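Local coordinates for protein glutathione s-transferase (Haemonchus contortus, PDB 2WS2) that probably catalyses the conjugation of glutathione to electrophilic substrates of the RX type, releasing a halide ion and a proton, as a sigma-family glutathione transferase, at residues R103-V108 / A119-V124. Residues are numbered along the deposited sequence; the frame is centred on the assembly and turned at random.
Sequences RPYFKV and ALEKDV
Tyr105 leans across onto Leu120 and Glu121 and carries most of the contact between 103-108 and 119-124. Its CB lies 4.5 Å from CG1 of Val124, a loose apolar touch. CG stands anti to the backbone N (chi1 168°), beside the carbonyl carbon. Tyr105 CD1 packs 3.7 Å from CB of Leu120, the apolar part of the contact, and, like CE1, lies close to the Leu120-Glu121 peptide; Tyr105 CE1 comes 3.4 Å from CA of Glu121. Tyr105 CZ is 3.5 Å from OE2 of Glu121. At the tip, Tyr105 OH donates a very short hydrogen bond, 2.5 Å, to Glu121 OE2, the carboxylate turned 74° from the ring plane. Tyrosine suits this buried place because its apolar ring carbons can pass close to a helix backbone while its hydroxyl finds an acceptor; glutamate is long enough to bring one there, and OE1 of Glu121 is hydrogen-bonded to the hydroxyl of Tyr169. Separately, Leu120 CD1 touches the backbone at Pro104 O, 3.9 Å away. The short, weakly bonded helix 103-107 runs nearly antiparallel (165°) to the start of helix 118-143, axes 9.6 Å apart, at the surface of the all-helical C-terminal domain, with Phe125 of the long helix also meeting the Tyr105 ring.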
ATOM      1  N   ARG A 103      -1.107 -11.091  10.749  1.00 37.27           N
ATOM      2  CA  ARG A 103      -2.523 -11.139  11.155  1.00 37.60           C
ATOM      3  C   ARG A 103      -2.935 -12.529  11.677  1.00 38.15           C
ATOM      4  O   ARG A 103      -3.308 -12.649  12.832  1.00 39.46           O
ATOM      5  CB  ARG A 103      -3.460 -10.755   9.982  1.00 37.15           C
ATOM      6  CG  ARG A 103      -3.816  -9.292   9.807  1.00 38.12           C
ATOM      7  CD  ARG A 103      -3.206  -8.765   8.505  1.00 37.85           C
ATOM      8  NE  ARG A 103      -3.870  -7.585   7.945  1.00 37.23           N
ATOM      9  CZ  ARG A 103      -3.691  -6.336   8.357  1.00 38.28           C
ATOM     10  NH1 ARG A 103      -2.888  -6.074   9.386  1.00 40.36           N
ATOM     11  NH2 ARG A 103      -4.351  -5.341   7.765  1.00 38.97           N
ATOM     12  N   PRO A 104      -2.908 -13.574  10.824  1.00 38.51           N
ATOM     13  CA  PRO A 104      -3.292 -14.911  11.271  1.00 38.89           C
ATOM     14  C   PRO A 104      -2.803 -15.323  12.649  1.00 39.43           C
ATOM     15  O   PRO A 104      -3.499 -16.082  13.330  1.00 40.44           O
ATOM     16  CB  PRO A 104      -2.693 -15.806  10.198  1.00 38.57           C
ATOM     17  CG  PRO A 104      -2.944 -15.019   8.960  1.00 37.73           C
ATOM     18  CD  PRO A 104      -2.853 -13.538   9.353  1.00 38.08           C
ATOM     19  N   TYR A 105      -1.652 -14.818  13.073  1.00 39.08           N
ATOM     20  CA  TYR A 105      -1.176 -15.070  14.441  1.00 38.64           C
ATOM     21  C   TYR A 105      -1.670 -13.989  15.428  1.00 39.10           C
ATOM     22  O   TYR A 105      -1.655 -14.179  16.638  1.00 38.78           O
ATOM     23  CB  TYR A 105       0.358 -15.234  14.452  1.00 38.54           C
ATOM     24  CG  TYR A 105       0.955 -15.204  15.838  1.00 37.62           C
ATOM     25  CD1 TYR A 105       0.959 -16.348  16.635  1.00 36.91           C
ATOM     26  CD2 TYR A 105       1.466 -14.031  16.368  1.00 38.46           C
ATOM     27  CE1 TYR A 105       1.480 -16.326  17.909  1.00 38.85           C
ATOM     28  CE2 TYR A 105       1.987 -13.995  17.656  1.00 39.03           C
ATOM     29  CZ  TYR A 105       2.003 -15.154  18.409  1.00 36.68           C
ATOM     30  OH  TYR A 105       2.511 -15.137  19.677  1.00 41.44           O
ATOM     31  N   PHE A 106      -2.168 -12.873  14.906  1.00 39.88           N
ATOM     32  CA  PHE A 106      -2.674 -11.792  15.742  1.00 40.56           C
ATOM     33  C   PHE A 106      -4.011 -12.168  16.409  1.00 40.60           C
ATOM     34  O   PHE A 106      -4.377 -11.610  17.449  1.00 39.39           O
ATOM     35  CB  PHE A 106      -2.843 -10.533  14.883  1.00 41.71           C
ATOM     36  CG  PHE A 106      -1.980  -9.365  15.298  1.00 42.94           C
ATOM     37  CD1 PHE A 106      -0.784  -9.556  15.996  1.00 40.95           C
ATOM     38  CD2 PHE A 106      -2.366  -8.069  14.975  1.00 42.40           C
ATOM     39  CE1 PHE A 106       0.003  -8.472  16.363  1.00 41.79           C
ATOM     40  CE2 PHE A 106      -1.576  -6.969  15.344  1.00 43.21           C
ATOM     41  CZ  PHE A 106      -0.389  -7.176  16.036  1.00 40.50           C
ATOM     42  N   LYS A 107      -4.721 -13.122  15.800  1.00 40.22           N
ATOM     43  CA  LYS A 107      -6.079 -13.484  16.188  1.00 40.06           C
ATOM     44  C   LYS A 107      -6.138 -14.728  17.074  1.00 40.54           C
ATOM     45  O   LYS A 107      -6.913 -14.773  18.029  1.00 41.01           O
ATOM     46  CB  LYS A 107      -6.961 -13.678  14.938  1.00 40.21           C
ATOM     47  CG  LYS A 107      -6.946 -12.493  13.962  1.00 37.59           C
ATOM     48  CD  LYS A 107      -7.427 -11.191  14.611  1.00 33.56           C
ATOM     49  CE  LYS A 107      -6.291 -10.249  14.964  1.00 33.27           C
ATOM     50  NZ  LYS A 107      -6.751  -8.979  15.597  1.00 30.57           N
ATOM     51  N   VAL A 108      -5.330 -15.734  16.749  1.00 40.69           N
ATOM     52  CA  VAL A 108      -5.178 -16.949  17.570  1.00 40.56           C
ATOM     53  C   VAL A 108      -4.863 -16.665  19.066  1.00 41.71           C
ATOM     54  O   VAL A 108      -4.683 -17.593  19.887  1.00 41.73           O
ATOM     55  CB  VAL A 108      -4.175 -17.908  16.897  1.00 39.35           C
ATOM     56  CG1 VAL A 108      -3.047 -18.314  17.810  1.00 40.26           C
ATOM     57  CG2 VAL A 108      -4.893 -19.108  16.274  1.00 40.95           C
ATOM     58  N   ALA A 119       3.241 -22.702  17.564  1.00 37.94           N
ATOM     59  CA  ALA A 119       3.851 -22.952  16.256  1.00 37.79           C
ATOM     60  C   ALA A 119       3.355 -22.025  15.140  1.00 38.45           C
ATOM     61  O   ALA A 119       3.642 -22.254  13.964  1.00 39.49           O
ATOM     62  CB  ALA A 119       3.748 -24.427  15.859  1.00 37.33           C
ATOM     63  N   LEU A 120       2.621 -20.983  15.515  1.00 39.08           N
ATOM     64  CA  LEU A 120       2.320 -19.867  14.621  1.00 39.49           C
ATOM     65  C   LEU A 120       3.194 -18.699  15.042  1.00 39.44           C
ATOM     66  O   LEU A 120       3.713 -17.946  14.202  1.00 40.10           O
ATOM     67  CB  LEU A 120       0.856 -19.467  14.708  1.00 38.78           C
ATOM     68  CG  LEU A 120      -0.153 -20.176  13.803  1.00 37.76           C
ATOM     69  CD1 LEU A 120      -1.244 -19.208  13.562  1.00 35.20           C
ATOM     70  CD2 LEU A 120       0.476 -20.641  12.477  1.00 36.00           C
ATOM     71  N   GLU A 121       3.344 -18.553  16.350  1.00 38.64           N
ATOM     72  CA  GLU A 121       4.397 -17.728  16.892  1.00 37.65           C
ATOM     73  C   GLU A 121       5.666 -18.054  16.132  1.00 37.13           C
ATOM     74  O   GLU A 121       6.235 -17.168  15.525  1.00 37.22           O
ATOM     75  CB  GLU A 121       4.593 -18.014  18.377  1.00 38.01           C
ATOM     76  CG  GLU A 121       5.451 -16.989  19.105  1.00 36.92           C
ATOM     77  CD  GLU A 121       5.054 -16.820  20.555  1.00 40.28           C
ATOM     78  OE1 GLU A 121       5.956 -16.584  21.395  1.00 40.56           O
ATOM     79  OE2 GLU A 121       3.830 -16.885  20.859  1.00 41.18           O
ATOM     80  N   LYS A 122       6.082 -19.321  16.152  1.00 36.76           N
ATOM     81  CA  LYS A 122       7.388 -19.734  15.620  1.00 37.47           C
ATOM     82  C   LYS A 122       7.518 -20.046  14.112  1.00 36.87           C
ATOM     83  O   LYS A 122       8.638 -20.051  13.614  1.00 36.54           O
ATOM     84  CB  LYS A 122       8.017 -20.861  16.469  1.00 37.88           C
ATOM     85  CG  LYS A 122       7.255 -22.185  16.491  1.00 40.04           C
ATOM     86  CD  LYS A 122       7.834 -23.166  17.520  1.00 40.56           C
ATOM     87  CE  LYS A 122       7.085 -23.141  18.858  1.00 41.46           C
ATOM     88  NZ  LYS A 122       6.946 -24.524  19.430  1.00 41.98           N
ATOM     89  N   ASP A 123       6.418 -20.318  13.399  1.00 36.49           N
ATOM     90  CA  ASP A 123       6.507 -20.573  11.921  1.00 37.25           C
ATOM     91  C   ASP A 123       5.889 -19.441  11.068  1.00 36.47           C
ATOM     92  O   ASP A 123       5.946 -19.463   9.825  1.00 37.54           O
ATOM     93  CB  ASP A 123       5.957 -21.962  11.513  1.00 36.67           C
ATOM     94  CG  ASP A 123       6.894 -23.141  11.915  1.00 36.91           C
ATOM     95  OD1 ASP A 123       7.906 -23.432  11.233  1.00 35.40           O
ATOM     96  OD2 ASP A 123       6.598 -23.818  12.909  1.00 39.31           O
ATOM     97  N   VAL A 124       5.321 -18.446  11.735  1.00 36.15           N
ATOM     98  CA  VAL A 124       4.821 -17.245  11.066  1.00 36.18           C
ATOM     99  C   VAL A 124       5.421 -15.958  11.676  1.00 36.15           C
ATOM    100  O   VAL A 124       6.181 -15.248  11.010  1.00 35.21           O
ATOM    101  CB  VAL A 124       3.269 -17.185  11.083  1.00 36.79           C
ATOM    102  CG1 VAL A 124       2.770 -15.781  10.736  1.00 36.94           C
ATOM    103  CG2 VAL A 124       2.653 -18.257  10.151  1.00 36.42           C
TER